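PDB 1B77: protein (sliding clamp) from Enterobacteria phage RB69, which binds a peptide from the phage DNA polymerase and, as a ring of three subunits, probably encircles DNA to keep replication processive. Local coordinates for residues Tyr55-Asn58 / Ser59-Ser62; Ala95-Thr99 / Ile100-Asn104. All blocks are in the same frame, centred on the assembly; numbering follows the deposited sequence.

Interaction 1: residues Tyr55-Asn58 / Ser59-Ser62; sequences YDLN and SFLS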
ATOM      1  N   TYR A  55      17.449  18.208 -10.797  1.00 21.93           N
ATOM      2  CA  TYR A  55      16.382  18.868 -10.042  1.00 21.90           C
ATOM      3  C   TYR A  55      15.564  17.854  -9.240  1.00 21.71           C
ATOM      4  O   TYR A  55      15.179  18.123  -8.103  1.00 21.67           O
ATOM      5  CB  TYR A  55      15.446  19.600 -11.007  1.00 22.59           C
ATOM      6  CG  TYR A  55      14.410  20.479 -10.338  1.00 23.05           C
ATOM      7  CD1 TYR A  55      14.776  21.667  -9.713  1.00 23.40           C
ATOM      8  CD2 TYR A  55      13.063  20.115 -10.323  1.00 23.46           C
ATOM      9  CE1 TYR A  55      13.825  22.481  -9.088  1.00 24.10           C
ATOM     10  CE2 TYR A  55      12.100  20.918  -9.700  1.00 24.07           C
ATOM     11  CZ  TYR A  55      12.488  22.098  -9.087  1.00 24.40           C
ATOM     12  OH  TYR A  55      11.542  22.907  -8.501  1.00 25.20           O
ATOM     13  N   ASP A  56      15.300  16.696  -9.841  1.00 21.17           N
ATOM     14  CA  ASP A  56      14.508  15.647  -9.200  1.00 21.44           C
ATOM     15  C   ASP A  56      15.279  14.332  -9.200  1.00 21.51           C
ATOM     16  O   ASP A  56      15.002  13.433  -9.994  1.00 21.16           O
ATOM     17  CB  ASP A  56      13.184  15.457  -9.949  1.00 21.39           C
ATOM     18  CG  ASP A  56      12.189  14.595  -9.178  1.00 21.79           C
ATOM     19  OD1 ASP A  56      12.601  13.826  -8.275  1.00 21.17           O
ATOM     20  OD2 ASP A  56      10.982  14.683  -9.495  1.00 22.16           O
ATOM     21  N   LEU A  57      16.243  14.233  -8.293  1.00 21.82           N
ATOM     22  CA  LEU A  57      17.091  13.060  -8.170  1.00 22.29           C
ATOM     23  C   LEU A  57      16.324  11.759  -7.982  1.00 22.94           C
ATOM     24  O   LEU A  57      16.660  10.743  -8.589  1.00 23.10           O
ATOM     25  CB  LEU A  57      18.061  13.247  -7.000  1.00 21.95           C
ATOM     26  CG  LEU A  57      18.963  12.063  -6.659  1.00 21.89           C
ATOM     27  CD1 LEU A  57      19.736  11.640  -7.893  1.00 21.49           C
ATOM     28  CD2 LEU A  57      19.907  12.452  -5.523  1.00 21.66           C
ATOM     29  N   ASN A  58      15.289  11.780  -7.153  1.00 23.31           N
ATOM     30  CA  ASN A  58      14.546  10.554  -6.915  1.00 24.42           C
ATOM     31  C   ASN A  58      13.907   9.955  -8.158  1.00 24.19           C
ATOM     32  O   ASN A  58      13.996   8.743  -8.370  1.00 24.04           O
ATOM     33  CB  ASN A  58      13.467  10.754  -5.863  1.00 25.71           C
ATOM     34  CG  ASN A  58      13.061   9.448  -5.225  1.00 27.47           C
ATOM     35  OD1 ASN A  58      13.881   8.799  -4.558  1.00 28.09           O
ATOM     36  ND2 ASN A  58      11.808   9.036  -5.437  1.00 27.58           N
ATOM     37  N   SER A  59      13.261  10.795  -8.972  1.00 24.03           N
ATOM     38  CA  SER A  59      12.611  10.314 -10.194  1.00 23.96           C
ATOM     39  C   SER A  59      13.652   9.840 -11.205  1.00 23.71           C
ATOM     40  O   SER A  59      13.396   8.932 -11.995  1.00 23.97           O
ATOM     41  CB  SER A  59      11.737  11.411 -10.816  1.00 24.07           C
ATOM     42  OG  SER A  59      10.703  11.798  -9.927  1.00 24.09           O
ATOM     43  N   PHE A  60      14.819  10.473 -11.187  1.00 23.65           N
ATOM     44  CA  PHE A  60      15.914  10.087 -12.072  1.00 23.30           C
ATOM     45  C   PHE A  60      16.328   8.661 -11.703  1.00 23.50           C
ATOM     46  O   PHE A  60      16.383   7.777 -12.560  1.00 23.50           O
ATOM     47  CB  PHE A  60      17.101  11.034 -11.874  1.00 23.14           C
ATOM     48  CG  PHE A  60      18.352  10.607 -12.599  1.00 22.47           C
ATOM     49  CD1 PHE A  60      18.432  10.678 -13.982  1.00 22.59           C
ATOM     50  CD2 PHE A  60      19.455  10.150 -11.890  1.00 22.48           C
ATOM     51  CE1 PHE A  60      19.596  10.300 -14.655  1.00 22.54           C
ATOM     52  CE2 PHE A  60      20.621   9.770 -12.550  1.00 22.52           C
ATOM     53  CZ  PHE A  60      20.691   9.847 -13.935  1.00 22.55           C
ATOM     54  N   LEU A  61      16.617   8.441 -10.422  1.00 23.65           N
ATOM     55  CA  LEU A  61      17.013   7.119  -9.942  1.00 24.01           C
ATOM     56  C   LEU A  61      15.968   6.055 -10.288  1.00 24.21           C
ATOM     57  O   LEU A  61      16.320   4.961 -10.734  1.00 24.08           O
ATOM     58  CB  LEU A  61      17.243   7.150  -8.429  1.00 24.01           C
ATOM     59  CG  LEU A  61      18.362   8.104  -7.990  1.00 23.85           C
ATOM     60  CD1 LEU A  61      18.396   8.198  -6.464  1.00 23.74           C
ATOM     61  CD2 LEU A  61      19.697   7.610  -8.546  1.00 23.50           C
ATOM     62  N   SER A  62      14.690   6.374 -10.088  1.00 24.34           N
ATOM     63  CA  SER A  62      13.625   5.425 -10.407  1.00 25.03           C
ATOM     64  C   SER A  62      13.680   5.047 -11.888  1.00 25.47           C
ATOM     65  O   SER A  62      13.466   3.895 -12.259  1.00 25.33           O
ATOM     66  CB  SER A  62      12.257   6.023 -10.085  1.00 24.73           C
ATOM     67  OG  SER A  62      12.130   6.240  -8.693  1.00 25.68           O
TER
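D56 and S59 meet at the first turn of helix 57-64, where the carboxylate of D56 reaches forward to the backbone of S59. A chi1 of -168° sets the D56 carboxylate beside its own carbonyl carbon and toward the helix start, where D56 OD1 accepts from S59 N at 3.2 Å. The bond is fairly straight at hydrogen, but the donor comes from above the carboxylate, 60° out of its plane. D56 OD2 receives a weak bond from S59 OG at 2.9 Å. The main chain joins in, since F60 N donates to D56 O. D56 and S59 form the more open side of the turn; N58 and S62 are also partly exposed but border helix 5-15.

The buried side is apolar and closer packed. L57 CD1 lies 3.8 Å from L61 CG, while the F60 ring stands farther off, its CD2 4.3 Å from that same methyl. L61 CG also packs against L57 O, which accepts from L61 N at 2.9 Å. Helix 5-15 covers this side through A15 and L11, and W92 meets the F60 ring edge-to-face.

One turn on, N58 O is gripped twice, by S62 N at 3.0 Å and by S62 OG at 3.1 Å, the two donors arriving from opposite faces of the carbonyl plane. Chi1 of -65° turns the hydroxyl back beside its own backbone N and so toward that oxygen. The negative carboxylate probably also interacts favourably with the helix dipole, and the whole arrangement is that of an amphipathic helix start with aspartate as the N-cap.

Interaction 2: residues Ala95-Thr99 / Ile100-Asn104; sequences ADKST and IVFPN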
ATOM      1  N   ALA A  95      19.455  20.184 -14.934  1.00 24.92           N
ATOM      2  CA  ALA A  95      18.975  21.398 -14.300  1.00 24.53           C
ATOM      3  C   ALA A  95      19.990  22.535 -14.285  1.00 24.55           C
ATOM      4  O   ALA A  95      21.200  22.313 -14.286  1.00 23.92           O
ATOM      5  CB  ALA A  95      18.537  21.088 -12.881  1.00 24.62           C
ATOM      6  N   ASP A  96      19.494  23.763 -14.292  1.00 24.33           N
ATOM      7  CA  ASP A  96      20.404  24.880 -14.213  1.00 24.90           C
ATOM      8  C   ASP A  96      20.759  24.915 -12.733  1.00 25.16           C
ATOM      9  O   ASP A  96      19.871  24.831 -11.877  1.00 25.17           O
ATOM     10  CB  ASP A  96      19.732  26.187 -14.606  1.00 25.10           C
ATOM     11  CG  ASP A  96      20.685  27.361 -14.522  1.00 25.43           C
ATOM     12  OD1 ASP A  96      21.398  27.626 -15.514  1.00 25.76           O
ATOM     13  OD2 ASP A  96      20.736  28.004 -13.455  1.00 25.44           O
ATOM     14  N   LYS A  97      22.051  25.022 -12.441  1.00 25.35           N
ATOM     15  CA  LYS A  97      22.544  25.057 -11.068  1.00 25.76           C
ATOM     16  C   LYS A  97      21.743  25.953 -10.135  1.00 25.31           C
ATOM     17  O   LYS A  97      21.553  25.615  -8.971  1.00 25.31           O
ATOM     18  CB  LYS A  97      24.006  25.532 -11.025  1.00 26.35           C
ATOM     19  CG  LYS A  97      25.042  24.493 -11.367  1.00 28.03           C
ATOM     20  CD  LYS A  97      26.449  25.045 -11.108  1.00 29.02           C
ATOM     21  CE  LYS A  97      27.524  23.989 -11.346  1.00 30.22           C
ATOM     22  NZ  LYS A  97      28.912  24.492 -11.054  1.00 30.69           N
ATOM     23  N   SER A  98      21.279  27.094 -10.635  1.00 24.81           N
ATOM     24  CA  SER A  98      20.553  28.027  -9.783  1.00 24.63           C
ATOM     25  C   SER A  98      19.237  27.523  -9.219  1.00 24.59           C
ATOM     26  O   SER A  98      18.693  28.147  -8.310  1.00 24.75           O
ATOM     27  CB  SER A  98      20.315  29.364 -10.508  1.00 24.43           C
ATOM     28  OG  SER A  98      19.313  29.275 -11.513  1.00 23.96           O
ATOM     29  N   THR A  99      18.728  26.402  -9.734  1.00 24.51           N
ATOM     30  CA  THR A  99      17.445  25.865  -9.261  1.00 24.30           C
ATOM     31  C   THR A  99      17.528  24.759  -8.218  1.00 24.30           C
ATOM     32  O   THR A  99      16.514  24.138  -7.892  1.00 24.42           O
ATOM     33  CB  THR A  99      16.567  25.325 -10.418  1.00 24.21           C
ATOM     34  OG1 THR A  99      17.196  24.181 -11.004  1.00 23.78           O
ATOM     35  CG2 THR A  99      16.356  26.402 -11.476  1.00 23.96           C
ATOM     36  N   ILE A 100      18.725  24.496  -7.710  1.00 24.28           N
ATOM     37  CA  ILE A 100      18.906  23.487  -6.670  1.00 24.38           C
ATOM     38  C   ILE A 100      19.896  24.036  -5.661  1.00 24.79           C
ATOM     39  O   ILE A 100      20.680  24.924  -5.987  1.00 24.59           O
ATOM     40  CB  ILE A 100      19.484  22.177  -7.220  1.00 24.07           C
ATOM     41  CG1 ILE A 100      20.866  22.432  -7.817  1.00 23.80           C
ATOM     42  CG2 ILE A 100      18.540  21.590  -8.244  1.00 23.85           C
ATOM     43  CD1 ILE A 100      21.610  21.170  -8.172  1.00 23.86           C
ATOM     44  N   VAL A 101      19.855  23.521  -4.435  1.00 25.10           N
ATOM     45  CA  VAL A 101      20.784  23.969  -3.404  1.00 25.71           C
ATOM     46  C   VAL A 101      21.822  22.875  -3.230  1.00 26.37           C
ATOM     47  O   VAL A 101      21.472  21.697  -3.151  1.00 26.27           O
ATOM     48  CB  VAL A 101      20.058  24.223  -2.068  1.00 25.72           C
ATOM     49  CG1 VAL A 101      21.070  24.531  -0.967  1.00 25.50           C
ATOM     50  CG2 VAL A 101      19.099  25.380  -2.226  1.00 25.35           C
ATOM     51  N   PHE A 102      23.094  23.254  -3.172  1.00 27.18           N
ATOM     52  CA  PHE A 102      24.157  22.266  -3.050  1.00 28.32           C
ATOM     53  C   PHE A 102      25.404  22.797  -2.349  1.00 29.63           C
ATOM     54  O   PHE A 102      25.663  24.000  -2.347  1.00 29.97           O
ATOM     55  CB  PHE A 102      24.539  21.768  -4.446  1.00 27.71           C
ATOM     56  CG  PHE A 102      25.116  22.848  -5.339  1.00 27.43           C
ATOM     57  CD1 PHE A 102      26.480  23.139  -5.317  1.00 26.86           C
ATOM     58  CD2 PHE A 102      24.291  23.583  -6.190  1.00 26.64           C
ATOM     59  CE1 PHE A 102      27.013  24.145  -6.128  1.00 26.56           C
ATOM     60  CE2 PHE A 102      24.813  24.586  -6.997  1.00 26.41           C
ATOM     61  CZ  PHE A 102      26.174  24.869  -6.971  1.00 26.24           C
ATOM     62  N   PRO A 103      26.196  21.899  -1.747  1.00 30.75           N
ATOM     63  CA  PRO A 103      27.434  22.248  -1.042  1.00 31.98           C
ATOM     64  C   PRO A 103      28.497  22.621  -2.081  1.00 33.37           C
ATOM     65  O   PRO A 103      28.718  21.867  -3.032  1.00 33.33           O
ATOM     66  CB  PRO A 103      27.798  20.949  -0.322  1.00 31.53           C
ATOM     67  CG  PRO A 103      26.485  20.231  -0.184  1.00 31.60           C
ATOM     68  CD  PRO A 103      25.862  20.482  -1.522  1.00 30.93           C
ATOM     69  N   ASN A 104      29.157  23.765  -1.918  1.00 35.16           N
ATOM     70  CA  ASN A 104      30.190  24.160  -2.887  1.00 37.10           C
ATOM     71  C   ASN A 104      31.510  23.456  -2.573  1.00 37.52           C
ATOM     72  O   ASN A 104      32.413  23.400  -3.404  1.00 37.52           O
ATOM     73  CB  ASN A 104      30.401  25.685  -2.887  1.00 38.13           C
ATOM     74  CG  ASN A 104      30.984  26.209  -1.576  1.00 39.32           C
ATOM     75  OD1 ASN A 104      31.343  27.385  -1.473  1.00 40.34           O
ATOM     76  ND2 ASN A 104      31.071  25.348  -0.571  1.00 40.17           N
TER
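An Asx turn at D96 leads into the short 3-10 segment 97-99, and K97 then ties that segment to I100 and F102 in the surface loop between strands 88-92 and 114-118. S98 N closes the Asx turn on D96 OD2 at 3.0 Å, and S98 OG adds a second bond to that oxygen at 2.7 Å, from the opposite face of the carboxylate. The D96 carbonyl is doubly engaged as well: T99 N and T99 OG1 both donate to it, the hydroxyl lying in the carbonyl plane. Together these bonds fix the D96 side chain and the turn that follows it.

The tie to the next residues is less ideal. I100 N donates to K97 O at 3.3 Å, straight at hydrogen but from above the carbonyl, 51° out of its plane. I100 CG1 comes within 3.5 Å of K97 O, because chi1 of 62° sets this branch between the backbone N and the carbonyl carbon.

Beyond, the extended lysine chain passes obliquely past the far end of the F102 ring, where K97 CD lies 4.1 Å from F102 CZ. L22 of strand 21-23 touches both side chains, while P103 rests on M30 and R32 of strand 28-32, which holds the loop against strands 21-23 and 28-32. K97 O also approaches that aromatic ring at its edge, near the ring plane, with F102 CE2 3.9 Å away.

Both contacts are local and follow in series, neither enclosing nor crossing the other. From the N terminus, the chain passes helix 5-15 and several strands before strand 52-54 runs into interaction 1, which begins helix 57-64 and lays it against helix 5-15. Strands 72-75, 81-84 and 88-92 then bring the chain back to interaction 2, a turn in the loop leading on to strand 114-118. The two meet at Y55, just ahead of the helix cap: its CE1 packs 3.4 Å from T99 O, and it also touches A95 and I100. Backbone hydrogen bonding between A53 and A95 joins the two regions as well.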